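Local coordinates for protein endoglucanase (Ruminococcus champanellensis, PDB 6WQP) that probably hydrolyses beta-1,4-glucosidic bonds in cellulose and related glucans, as a glycoside hydrolase family 5 (cellulase A) enzyme with a TIM-barrel fold, at residues S79-T84 against H119-W124; N203-L208 against D230-K235; Y90-A95 against D140-Q145. All coordinates share one frame; numbering follows the deposited sequence.

The enzyme has a barrel of eight parallel strands ringed by helices. From the N terminus, residues 79-84 follow strand 73-76 and residues 90-95 lead into helix 94-108. Contact 1 joins 79-84 to 119-124, two loops at the C-terminal ends of the strands. Contact 3 ties the loop at 90-95 to 140-145 on outer helix 129-149. Their segments alternate along the chain, so these two contacts cross. They also touch, through Trp80 with Ile92 and Trp124 with Ile142. Contact 2 comes later, in series with both. It closes the 203-208 to 230-235 span, joining loops at the N-terminal ends of strands 208-211 and 236-241.

Contact 1: S79-T84 against H119-W124; sequences SWIDHT and HHENDW. With NA (sodium ion), chain F.
Ile81 lays its CD1 methyl against Asp123 and Trp124, with CD1 3.6 Å from Asp123 CB. Both segments are beta-alpha loops of a TIM barrel, leaving the C-terminal ends of strands 73-76 and 113-117, the end that carries the active site in this fold. Ile81 CG1 stands anti to the backbone N (chi1 177°), which sends CD1 across to the second loop. There it meets the indole of Trp124 at the edge, in the ring plane, while Glu121 O lies above one face of that ring, offset toward the rim.

Glu121 makes most of the polar contacts. Its side chain bends at chi2 and carries the carboxylate back to the first loop. Glu121 OE2 takes the backbone N-H of Trp80, with Trp80 N 2.8 Å away and above the carboxylate plane. The backbone N of Ile81 adds a weak bond to the same oxygen. Glu121 OE1 receives Trp124 NE1 at 2.8 Å, on its anti side and 34° out of the carboxylate plane. It also accepts from a water that binds Thr84 OG1. The carboxylate is buried, and these donors probably stabilise its negative charge.

At the other end, Ser79 OG accepts from His120 N at 2.9 Å and is also hydrogen-bonded to Asp34 O. The Trp80 indole packs between helices 94-108 and 129-149, with NE1 bonded to Asn117 O. Beyond it, the carbonyls of Ile81 and Thr84 bind a sodium ion. Sodium is 2.5 Å from Ile81 O and 2.6 Å from Thr84 O; four waters complete its six ligands.

Contact 2: N203-L208 against D230-K235; sequences NAIRCL and DTVANK
Lys235 runs its aliphatic chain alongside the backbone of residues 205-207. It bends at chi2 (-74°), then stays extended, and its ammonium group ends at the carbonyl of Ile205. Lys235 NZ meets Ile205 O at 2.8 Å, in the carbonyl plane and on a lone pair. CD and CE also lie against this oxygen. Lys235 CD also packs against Cys207 SG, 4.0 Å away. The ammonium group has further partners, a salt bridge to Asp13 and a hydrogen bond to Leu14 O. The buried lysine thus joins this contact to the N-terminal part of the chain.

Val232 and Ile205 cross at about a right angle. Their CG2 methyls meet at 4.0 Å, while the other valine branch, CG1, rests on Ala204 O. With Val232 CG2 anti to the backbone N, that methyl is turned to Ile205. A water adds a polar bridge at this outer end, between Ala204 O and Thr231 OG1.

The inner end is held by backbone atoms. Leu208 N donates to Lys235 O at 3.0 Å, and Cys207 CA makes a CA-H...O contact with the same oxygen. Arg206 points its CB away from the second loop. Its NE and NH2 grip Asn203 OD1 side-on, in the guanidinium plane, and NH2 also binds Tyr153 O.

These are alpha-beta loops at the N-terminal end of the TIM barrel, away from the active-site face. They lead into the adjacent parallel strands 208-211 and 236-241. Arg197 of helix 179-198 links the two loops, through a salt bridge to Asp230 and hydrogen bonds to the carbonyls of Asn203 and Arg206.

Contact 3: Y90-A95 against D140-Q145; sequences YQIDEA and DAIWTQ
Gln145 reaches out from helix 129-149 and uses both ends of its amide on the backbone of residues 90-92. CG is anti to the carbonyl carbon (chi1 -69°), and the chain is extended beyond it, which carries the amide to the loop. Gln145 OE1 accepts from Ile92 N at 2.9 Å, in the carbonyl plane and on a lone pair. Gln145 NE2 donates to Tyr90 O at 2.7 Å. That oxygen lies in the glutamine's amide plane, but NE2 comes from above the tyrosine's carbonyl plane. NE2 also reaches back to Ala141 O of its own helix. Three bonds thus fix the rotation of the amide.

Gln91 folds back by a bend at chi2 (69°). Its NE2 bonds to Ile92 O, and its amide plane stands 62° from that of Gln145.

Apolar contacts flank the amide. Ala141 CB sits at the edge of the Tyr90 ring, 3.8 Å from Tyr90 CD2. Ile92 CD1 touches Gln145 CB and Ile142 CB, at 4.0 Å and 4.2 Å.

Just beyond, Asp93 is the N-cap of helix 94-108 and bonds to Trp96 N. The loop that leads into this helix is thus docked on the next outer helix, 129-149, of the TIM barrel.

Contact 1: S79-T84 against H119-W124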
loop_
_atom_site.group_PDB
_atom_site.type_symbol
_atom_site.label_atom_id
_atom_site.label_comp_id
_atom_site.label_asym_id
_atom_site.label_seq_id
_atom_site.Cartn_x
_atom_site.Cartn_y
_atom_site.Cartn_z
ATOM N N SER A 79 -4.168 -8.645 4.752
ATOM C CA SER A 79 -3.369 -9.523 5.591
ATOM C C SER A 79 -3.869 -10.952 5.417
ATOM O O SER A 79 -5.049 -11.231 5.638
ATOM C CB SER A 79 -3.416 -9.085 7.051
ATOM O OG SER A 79 -2.790 -7.816 7.198
ATOM N N TRP A 80 -2.975 -11.839 4.990
ATOM C CA TRP A 80 -3.319 -13.220 4.680
ATOM C C TRP A 80 -2.960 -14.194 5.800
ATOM O O TRP A 80 -3.447 -15.325 5.788
ATOM C CB TRP A 80 -2.616 -13.661 3.385
ATOM C CG TRP A 80 -2.920 -12.765 2.209
ATOM C CD1 TRP A 80 -2.312 -11.582 1.899
ATOM C CD2 TRP A 80 -3.902 -12.990 1.191
ATOM N NE1 TRP A 80 -2.868 -11.049 0.765
ATOM C CE2 TRP A 80 -3.841 -11.897 0.306
ATOM C CE3 TRP A 80 -4.833 -14.002 0.947
ATOM C CZ2 TRP A 80 -4.671 -11.783 -0.802
ATOM C CZ3 TRP A 80 -5.651 -13.897 -0.162
ATOM C CH2 TRP A 80 -5.572 -12.790 -1.021
ATOM N N ILE A 81 -2.155 -13.770 6.781
ATOM C CA ILE A 81 -1.553 -14.709 7.724
ATOM C C ILE A 81 -2.615 -15.515 8.472
ATOM O O ILE A 81 -2.477 -16.728 8.652
ATOM C CB ILE A 81 -0.627 -13.966 8.699
ATOM C CG1 ILE A 81 -0.061 -14.944 9.729
ATOM C CG2 ILE A 81 -1.373 -12.830 9.395
ATOM C CD1 ILE A 81 1.090 -14.378 10.521
ATOM N N ASP A 82 -3.678 -14.852 8.944
ATOM C CA ASP A 82 -4.700 -15.557 9.721
ATOM C C ASP A 82 -5.569 -16.465 8.863
ATOM O O ASP A 82 -6.393 -17.209 9.418
ATOM C CB ASP A 82 -5.581 -14.551 10.469
ATOM C CG ASP A 82 -4.810 -13.746 11.498
ATOM O OD1 ASP A 82 -3.956 -14.318 12.198
ATOM O OD2 ASP A 82 -5.069 -12.529 11.602
ATOM N N HIS A 83 -5.379 -16.442 7.545
ATOM C CA HIS A 83 -6.147 -17.219 6.573
ATOM C C HIS A 83 -5.267 -18.182 5.785
ATOM O O HIS A 83 -5.720 -18.755 4.778
ATOM C CB HIS A 83 -6.874 -16.256 5.628
ATOM C CG HIS A 83 -7.514 -15.105 6.337
ATOM N ND1 HIS A 83 -8.729 -15.212 6.978
ATOM C CD2 HIS A 83 -7.107 -13.828 6.518
ATOM C CE1 HIS A 83 -9.050 -14.048 7.513
ATOM N NE2 HIS A 83 -8.081 -13.192 7.252
ATOM N N THR A 84 -4.025 -18.376 6.220
ATOM C CA THR A 84 -3.048 -19.214 5.540
ATOM C C THR A 84 -2.813 -20.464 6.376
ATOM O O THR A 84 -2.552 -20.367 7.577
ATOM C CB THR A 84 -1.728 -18.472 5.348
ATOM O OG1 THR A 84 -1.938 -17.288 4.575
ATOM C CG2 THR A 84 -0.697 -19.358 4.654
ATOM N N HIS A 119 -0.016 -7.821 3.437
ATOM C CA HIS A 119 0.122 -6.675 4.329
ATOM C C HIS A 119 0.796 -7.110 5.617
ATOM O O HIS A 119 2.033 -7.179 5.670
ATOM C CB HIS A 119 -1.242 -5.995 4.528
ATOM C CG HIS A 119 -1.150 -4.539 4.880
ATOM N ND1 HIS A 119 -0.835 -3.562 3.960
ATOM C CD2 HIS A 119 -1.335 -3.896 6.057
ATOM C CE1 HIS A 119 -0.836 -2.381 4.551
ATOM N NE2 HIS A 119 -1.129 -2.556 5.826
ATOM N N HIS A 120 0.060 -7.372 6.701
ATOM C CA HIS A 120 0.714 -7.570 8.000
ATOM C C HIS A 120 1.174 -9.018 8.161
ATOM O O HIS A 120 0.611 -9.816 8.923
ATOM C CB HIS A 120 -0.200 -7.174 9.153
ATOM C CG HIS A 120 -0.491 -5.708 9.216
ATOM N ND1 HIS A 120 0.496 -4.749 9.098
ATOM C CD2 HIS A 120 -1.654 -5.037 9.385
ATOM C CE1 HIS A 120 -0.055 -3.549 9.183
ATOM N NE2 HIS A 120 -1.357 -3.696 9.356
ATOM N N GLU A 121 2.262 -9.342 7.456
ATOM C CA GLU A 121 2.790 -10.694 7.422
ATOM C C GLU A 121 4.049 -10.851 8.266
ATOM O O GLU A 121 4.725 -11.876 8.163
ATOM C CB GLU A 121 3.074 -11.096 5.971
ATOM C CG GLU A 121 1.839 -11.012 5.058
ATOM C CD GLU A 121 0.718 -11.928 5.505
ATOM O OE1 GLU A 121 0.929 -13.149 5.548
ATOM O OE2 GLU A 121 -0.384 -11.429 5.831
ATOM N N ASN A 122 4.349 -9.875 9.132
ATOM C CA ASN A 122 5.673 -9.777 9.751
ATOM C C ASN A 122 5.980 -10.928 10.691
ATOM O O ASN A 122 7.154 -11.147 11.011
ATOM C CB ASN A 122 5.792 -8.461 10.516
ATOM C CG ASN A 122 5.485 -7.263 9.657
ATOM O OD1 ASN A 122 4.503 -6.560 9.905
ATOM N ND2 ASN A 122 6.314 -7.002 8.670
ATOM N N ASP A 123 4.963 -11.647 11.166
ATOM C CA ASP A 123 5.226 -12.771 12.057
ATOM C C ASP A 123 6.126 -13.799 11.401
ATOM O O ASP A 123 6.900 -14.479 12.085
ATOM C CB ASP A 123 3.918 -13.435 12.472
ATOM C CG ASP A 123 3.214 -12.688 13.567
ATOM O OD1 ASP A 123 3.646 -11.565 13.893
ATOM O OD2 ASP A 123 2.232 -13.231 14.110
ATOM N N TRP A 124 6.019 -13.945 10.085
ATOM C CA TRP A 124 6.850 -14.887 9.349
ATOM C C TRP A 124 7.767 -14.240 8.333
ATOM O O TRP A 124 8.794 -14.839 7.995
ATOM C CB TRP A 124 5.980 -15.913 8.615
ATOM C CG TRP A 124 5.047 -15.336 7.582
ATOM C CD1 TRP A 124 3.758 -14.948 7.777
ATOM C CD2 TRP A 124 5.325 -15.112 6.190
ATOM N NE1 TRP A 124 3.210 -14.494 6.600
ATOM C CE2 TRP A 124 4.157 -14.576 5.612
ATOM C CE3 TRP A 124 6.454 -15.298 5.380
ATOM C CZ2 TRP A 124 4.075 -14.241 4.261
ATOM C CZ3 TRP A 124 6.371 -14.964 4.035
ATOM C CH2 TRP A 124 5.187 -14.439 3.494
HETATM NA NA NA F . -2.029 -18.949 9.646
HETATM O O HOH W 1 -4.504 -19.184 10.354
HETATM O O HOH W 2 0.602 -15.952 4.954
HETATM O O HOH W 3 -1.415 -21.424 10.173
HETATM O O HOH W 4 -1.824 -18.483 11.848
HETATM O O HOH W 5 0.116 -18.861 8.945
#

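Contact 2: N203-L208 against D230-K235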
loop_
_atom_site.group_PDB
_atom_site.type_symbol
_atom_site.label_atom_id
_atom_site.label_comp_id
_atom_site.label_asym_id
_atom_site.label_seq_id
_atom_site.Cartn_x
_atom_site.Cartn_y
_atom_site.Cartn_z
ATOM N N ASN A 203 -0.818 -12.092 -16.215
ATOM C CA ASN A 203 0.192 -11.796 -15.211
ATOM C C ASN A 203 1.575 -11.650 -15.820
ATOM O O ASN A 203 2.479 -11.149 -15.141
ATOM C CB ASN A 203 0.238 -12.890 -14.148
ATOM C CG ASN A 203 -1.004 -12.914 -13.281
ATOM O OD1 ASN A 203 -1.732 -11.929 -13.182
ATOM N ND2 ASN A 203 -1.240 -14.050 -12.631
ATOM N N ALA A 204 1.754 -12.083 -17.068
ATOM C CA ALA A 204 3.045 -11.937 -17.726
ATOM C C ALA A 204 3.375 -10.476 -18.007
ATOM O O ALA A 204 4.555 -10.125 -18.112
ATOM C CB ALA A 204 3.055 -12.751 -19.022
ATOM N N ILE A 205 2.369 -9.613 -18.122
ATOM C CA ILE A 205 2.629 -8.216 -18.476
ATOM C C ILE A 205 1.926 -7.242 -17.532
ATOM O O ILE A 205 1.847 -6.038 -17.812
ATOM C CB ILE A 205 2.228 -7.928 -19.938
ATOM C CG1 ILE A 205 0.718 -8.141 -20.119
ATOM C CG2 ILE A 205 3.024 -8.804 -20.896
ATOM C CD1 ILE A 205 0.183 -7.743 -21.490
ATOM N N ARG A 206 1.424 -7.749 -16.411
ATOM C CA ARG A 206 0.814 -6.903 -15.395
ATOM C C ARG A 206 1.870 -6.015 -14.744
ATOM O O ARG A 206 3.039 -6.390 -14.615
ATOM C CB ARG A 206 0.126 -7.774 -14.339
ATOM C CG ARG A 206 -0.628 -7.015 -13.248
ATOM C CD ARG A 206 -1.372 -7.957 -12.295
ATOM N NE ARG A 206 -2.048 -9.031 -13.013
ATOM C CZ ARG A 206 -3.173 -8.886 -13.700
ATOM N NH1 ARG A 206 -3.766 -7.699 -13.773
ATOM N NH2 ARG A 206 -3.706 -9.924 -14.333
ATOM N N CYS A 207 1.453 -4.814 -14.337
ATOM C CA CYS A 207 2.335 -3.950 -13.564
ATOM C C CYS A 207 2.391 -4.446 -12.125
ATOM O O CYS A 207 1.388 -4.899 -11.564
ATOM C CB CYS A 207 1.872 -2.494 -13.634
ATOM S SG CYS A 207 2.327 -1.678 -15.214
ATOM N N LEU A 208 3.594 -4.426 -11.556
ATOM C CA LEU A 208 3.843 -4.940 -10.220
ATOM C C LEU A 208 4.513 -3.870 -9.374
ATOM O O LEU A 208 5.311 -3.077 -9.873
ATOM C CB LEU A 208 4.733 -6.185 -10.256
ATOM C CG LEU A 208 4.310 -7.346 -11.158
ATOM C CD1 LEU A 208 5.349 -8.448 -11.039
ATOM C CD2 LEU A 208 2.929 -7.831 -10.777
ATOM N N ASP A 230 13.256 -8.568 -14.413
ATOM C CA ASP A 230 11.918 -8.909 -14.877
ATOM C C ASP A 230 12.000 -9.529 -16.267
ATOM O O ASP A 230 13.038 -9.477 -16.934
ATOM C CB ASP A 230 11.032 -7.653 -14.882
ATOM C CG ASP A 230 9.562 -7.971 -14.744
ATOM O OD1 ASP A 230 9.207 -9.165 -14.737
ATOM O OD2 ASP A 230 8.757 -7.016 -14.642
ATOM N N THR A 231 10.900 -10.138 -16.702
ATOM C CA THR A 231 10.838 -10.806 -17.997
ATOM C C THR A 231 10.077 -9.989 -19.036
ATOM O O THR A 231 9.786 -10.500 -20.126
ATOM C CB THR A 231 10.203 -12.194 -17.852
ATOM O OG1 THR A 231 9.047 -12.115 -17.003
ATOM C CG2 THR A 231 11.205 -13.177 -17.266
ATOM N N VAL A 232 9.759 -8.737 -18.712
ATOM C CA VAL A 232 9.003 -7.827 -19.560
ATOM C C VAL A 232 9.484 -6.432 -19.184
ATOM O O VAL A 232 9.988 -6.214 -18.080
ATOM C CB VAL A 232 7.474 -8.021 -19.367
ATOM C CG1 VAL A 232 7.079 -7.721 -17.934
ATOM C CG2 VAL A 232 6.696 -7.183 -20.371
ATOM N N ALA A 233 9.378 -5.489 -20.117
ATOM C CA ALA A 233 10.010 -4.186 -19.943
ATOM C C ALA A 233 9.096 -3.187 -19.243
ATOM O O ALA A 233 7.901 -3.115 -19.521
ATOM C CB ALA A 233 10.439 -3.628 -21.299
ATOM N N ASN A 234 9.682 -2.429 -18.315
ATOM C CA ASN A 234 9.071 -1.221 -17.745
ATOM C C ASN A 234 7.697 -1.487 -17.136
ATOM O O ASN A 234 6.724 -0.775 -17.404
ATOM C CB ASN A 234 8.975 -0.116 -18.808
ATOM C CG ASN A 234 10.335 0.341 -19.312
ATOM O OD1 ASN A 234 11.265 0.513 -18.530
ATOM N ND2 ASN A 234 10.452 0.538 -20.625
ATOM N N LYS A 235 7.631 -2.499 -16.264
ATOM C CA LYS A 235 6.395 -2.849 -15.575
ATOM C C LYS A 235 6.484 -2.746 -14.056
ATOM O O LYS A 235 5.518 -3.117 -13.373
ATOM C CB LYS A 235 5.964 -4.282 -15.921
ATOM C CG LYS A 235 5.700 -4.568 -17.385
ATOM C CD LYS A 235 4.402 -3.946 -17.849
ATOM C CE LYS A 235 4.127 -4.294 -19.293
ATOM N NZ LYS A 235 2.693 -4.049 -19.612
HETATM O O HOH W 6 6.784 -12.117 -18.303
#

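Contact 3: Y90-A95 against D140-Q145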
loop_
_atom_site.group_PDB
_atom_site.type_symbol
_atom_site.label_atom_id
_atom_site.label_comp_id
_atom_site.label_asym_id
_atom_site.label_seq_id
_atom_site.Cartn_x
_atom_site.Cartn_y
_atom_site.Cartn_z
ATOM N N TYR A 90 0.784 -24.055 2.815
ATOM C CA TYR A 90 0.342 -22.684 3.022
ATOM C C TYR A 90 -0.938 -22.400 2.236
ATOM O O TYR A 90 -1.076 -21.378 1.562
ATOM C CB TYR A 90 1.447 -21.702 2.633
ATOM C CG TYR A 90 2.720 -21.826 3.440
ATOM C CD1 TYR A 90 2.718 -21.609 4.810
ATOM C CD2 TYR A 90 3.939 -22.135 2.828
ATOM C CE1 TYR A 90 3.866 -21.701 5.554
ATOM C CE2 TYR A 90 5.101 -22.221 3.571
ATOM C CZ TYR A 90 5.062 -21.999 4.932
ATOM O OH TYR A 90 6.197 -22.083 5.698
ATOM N N GLN A 91 -1.889 -23.324 2.342
ATOM C CA GLN A 91 -3.136 -23.206 1.604
ATOM C C GLN A 91 -3.960 -22.047 2.140
ATOM O O GLN A 91 -4.217 -21.957 3.340
ATOM C CB GLN A 91 -3.929 -24.514 1.712
ATOM C CG GLN A 91 -5.306 -24.429 1.091
ATOM C CD GLN A 91 -5.245 -24.300 -0.416
ATOM O OE1 GLN A 91 -4.595 -25.096 -1.097
ATOM N NE2 GLN A 91 -5.915 -23.285 -0.946
ATOM N N ILE A 92 -4.377 -21.153 1.249
ATOM C CA ILE A 92 -5.185 -20.016 1.652
ATOM C C ILE A 92 -6.648 -20.446 1.730
ATOM O O ILE A 92 -7.176 -21.097 0.816
ATOM C CB ILE A 92 -4.987 -18.840 0.683
ATOM C CG1 ILE A 92 -3.542 -18.330 0.774
ATOM C CG2 ILE A 92 -5.942 -17.725 1.002
ATOM C CD1 ILE A 92 -3.170 -17.255 -0.238
ATOM N N ASP A 93 -7.302 -20.091 2.835
ATOM C CA ASP A 93 -8.719 -20.362 3.024
ATOM C C ASP A 93 -9.555 -19.857 1.852
ATOM O O ASP A 93 -9.524 -18.673 1.512
ATOM C CB ASP A 93 -9.183 -19.710 4.327
ATOM C CG ASP A 93 -10.626 -20.046 4.659
ATOM O OD1 ASP A 93 -10.913 -21.235 4.926
ATOM O OD2 ASP A 93 -11.465 -19.127 4.637
ATOM N N GLU A 94 -10.337 -20.765 1.263
ATOM C CA GLU A 94 -11.125 -20.426 0.084
ATOM C C GLU A 94 -12.119 -19.305 0.374
ATOM O O GLU A 94 -12.323 -18.418 -0.469
ATOM C CB GLU A 94 -11.857 -21.677 -0.425
ATOM C CG GLU A 94 -12.566 -21.508 -1.765
ATOM C CD GLU A 94 -12.884 -22.835 -2.442
ATOM O OE1 GLU A 94 -11.982 -23.694 -2.531
ATOM O OE2 GLU A 94 -14.034 -23.006 -2.898
ATOM N N ALA A 95 -12.748 -19.319 1.554
ATOM C CA ALA A 95 -13.727 -18.283 1.873
ATOM C C ALA A 95 -13.081 -16.904 1.902
ATOM O O ALA A 95 -13.671 -15.921 1.446
ATOM C CB ALA A 95 -14.391 -18.588 3.215
ATOM N N ASP A 140 6.479 -17.645 -2.470
ATOM C CA ASP A 140 6.117 -18.328 -3.707
ATOM C C ASP A 140 4.807 -19.088 -3.541
ATOM O O ASP A 140 3.948 -19.067 -4.432
ATOM C CB ASP A 140 7.253 -19.259 -4.127
ATOM C CG ASP A 140 6.926 -20.062 -5.364
ATOM O OD1 ASP A 140 6.663 -19.447 -6.422
ATOM O OD2 ASP A 140 6.945 -21.304 -5.271
ATOM N N ALA A 141 4.615 -19.738 -2.390
ATOM C CA ALA A 141 3.389 -20.487 -2.166
ATOM C C ALA A 141 2.168 -19.587 -2.191
ATOM O O ALA A 141 1.155 -19.934 -2.807
ATOM C CB ALA A 141 3.459 -21.233 -0.835
ATOM N N ILE A 142 2.230 -18.436 -1.520
ATOM C CA ILE A 142 1.012 -17.636 -1.420
ATOM C C ILE A 142 0.821 -16.773 -2.664
ATOM O O ILE A 142 -0.312 -16.621 -3.144
ATOM C CB ILE A 142 0.972 -16.792 -0.128
ATOM C CG1 ILE A 142 2.142 -15.822 -0.001
ATOM C CG2 ILE A 142 0.893 -17.696 1.110
ATOM C CD1 ILE A 142 1.917 -14.797 1.118
ATOM N N TRP A 143 1.901 -16.201 -3.222
ATOM C CA TRP A 143 1.720 -15.389 -4.428
ATOM C C TRP A 143 1.298 -16.243 -5.619
ATOM O O TRP A 143 0.570 -15.757 -6.493
ATOM C CB TRP A 143 2.981 -14.559 -4.747
ATOM C CG TRP A 143 2.859 -13.200 -4.073
ATOM C CD1 TRP A 143 3.577 -12.730 -3.014
ATOM C CD2 TRP A 143 1.888 -12.182 -4.379
ATOM N NE1 TRP A 143 3.122 -11.483 -2.648
ATOM C CE2 TRP A 143 2.091 -11.127 -3.473
ATOM C CE3 TRP A 143 0.869 -12.071 -5.334
ATOM C CZ2 TRP A 143 1.314 -9.966 -3.494
ATOM C CZ3 TRP A 143 0.112 -10.908 -5.369
ATOM C CH2 TRP A 143 0.336 -9.879 -4.445
ATOM N N THR A 144 1.705 -17.517 -5.661
ATOM C CA THR A 144 1.179 -18.405 -6.696
ATOM C C THR A 144 -0.340 -18.531 -6.586
ATOM O O THR A 144 -1.057 -18.461 -7.595
ATOM C CB THR A 144 1.828 -19.791 -6.597
ATOM O OG1 THR A 144 3.217 -19.707 -6.943
ATOM C CG2 THR A 144 1.135 -20.777 -7.530
ATOM N N GLN A 145 -0.849 -18.690 -5.362
ATOM C CA GLN A 145 -2.293 -18.798 -5.163
ATOM C C GLN A 145 -3.003 -17.498 -5.521
ATOM O O GLN A 145 -4.015 -17.510 -6.231
ATOM C CB GLN A 145 -2.584 -19.192 -3.718
ATOM C CG GLN A 145 -2.167 -20.605 -3.360
ATOM C CD GLN A 145 -2.393 -20.937 -1.898
ATOM O OE1 GLN A 145 -3.528 -21.201 -1.477
ATOM N NE2 GLN A 145 -1.326 -20.944 -1.124
#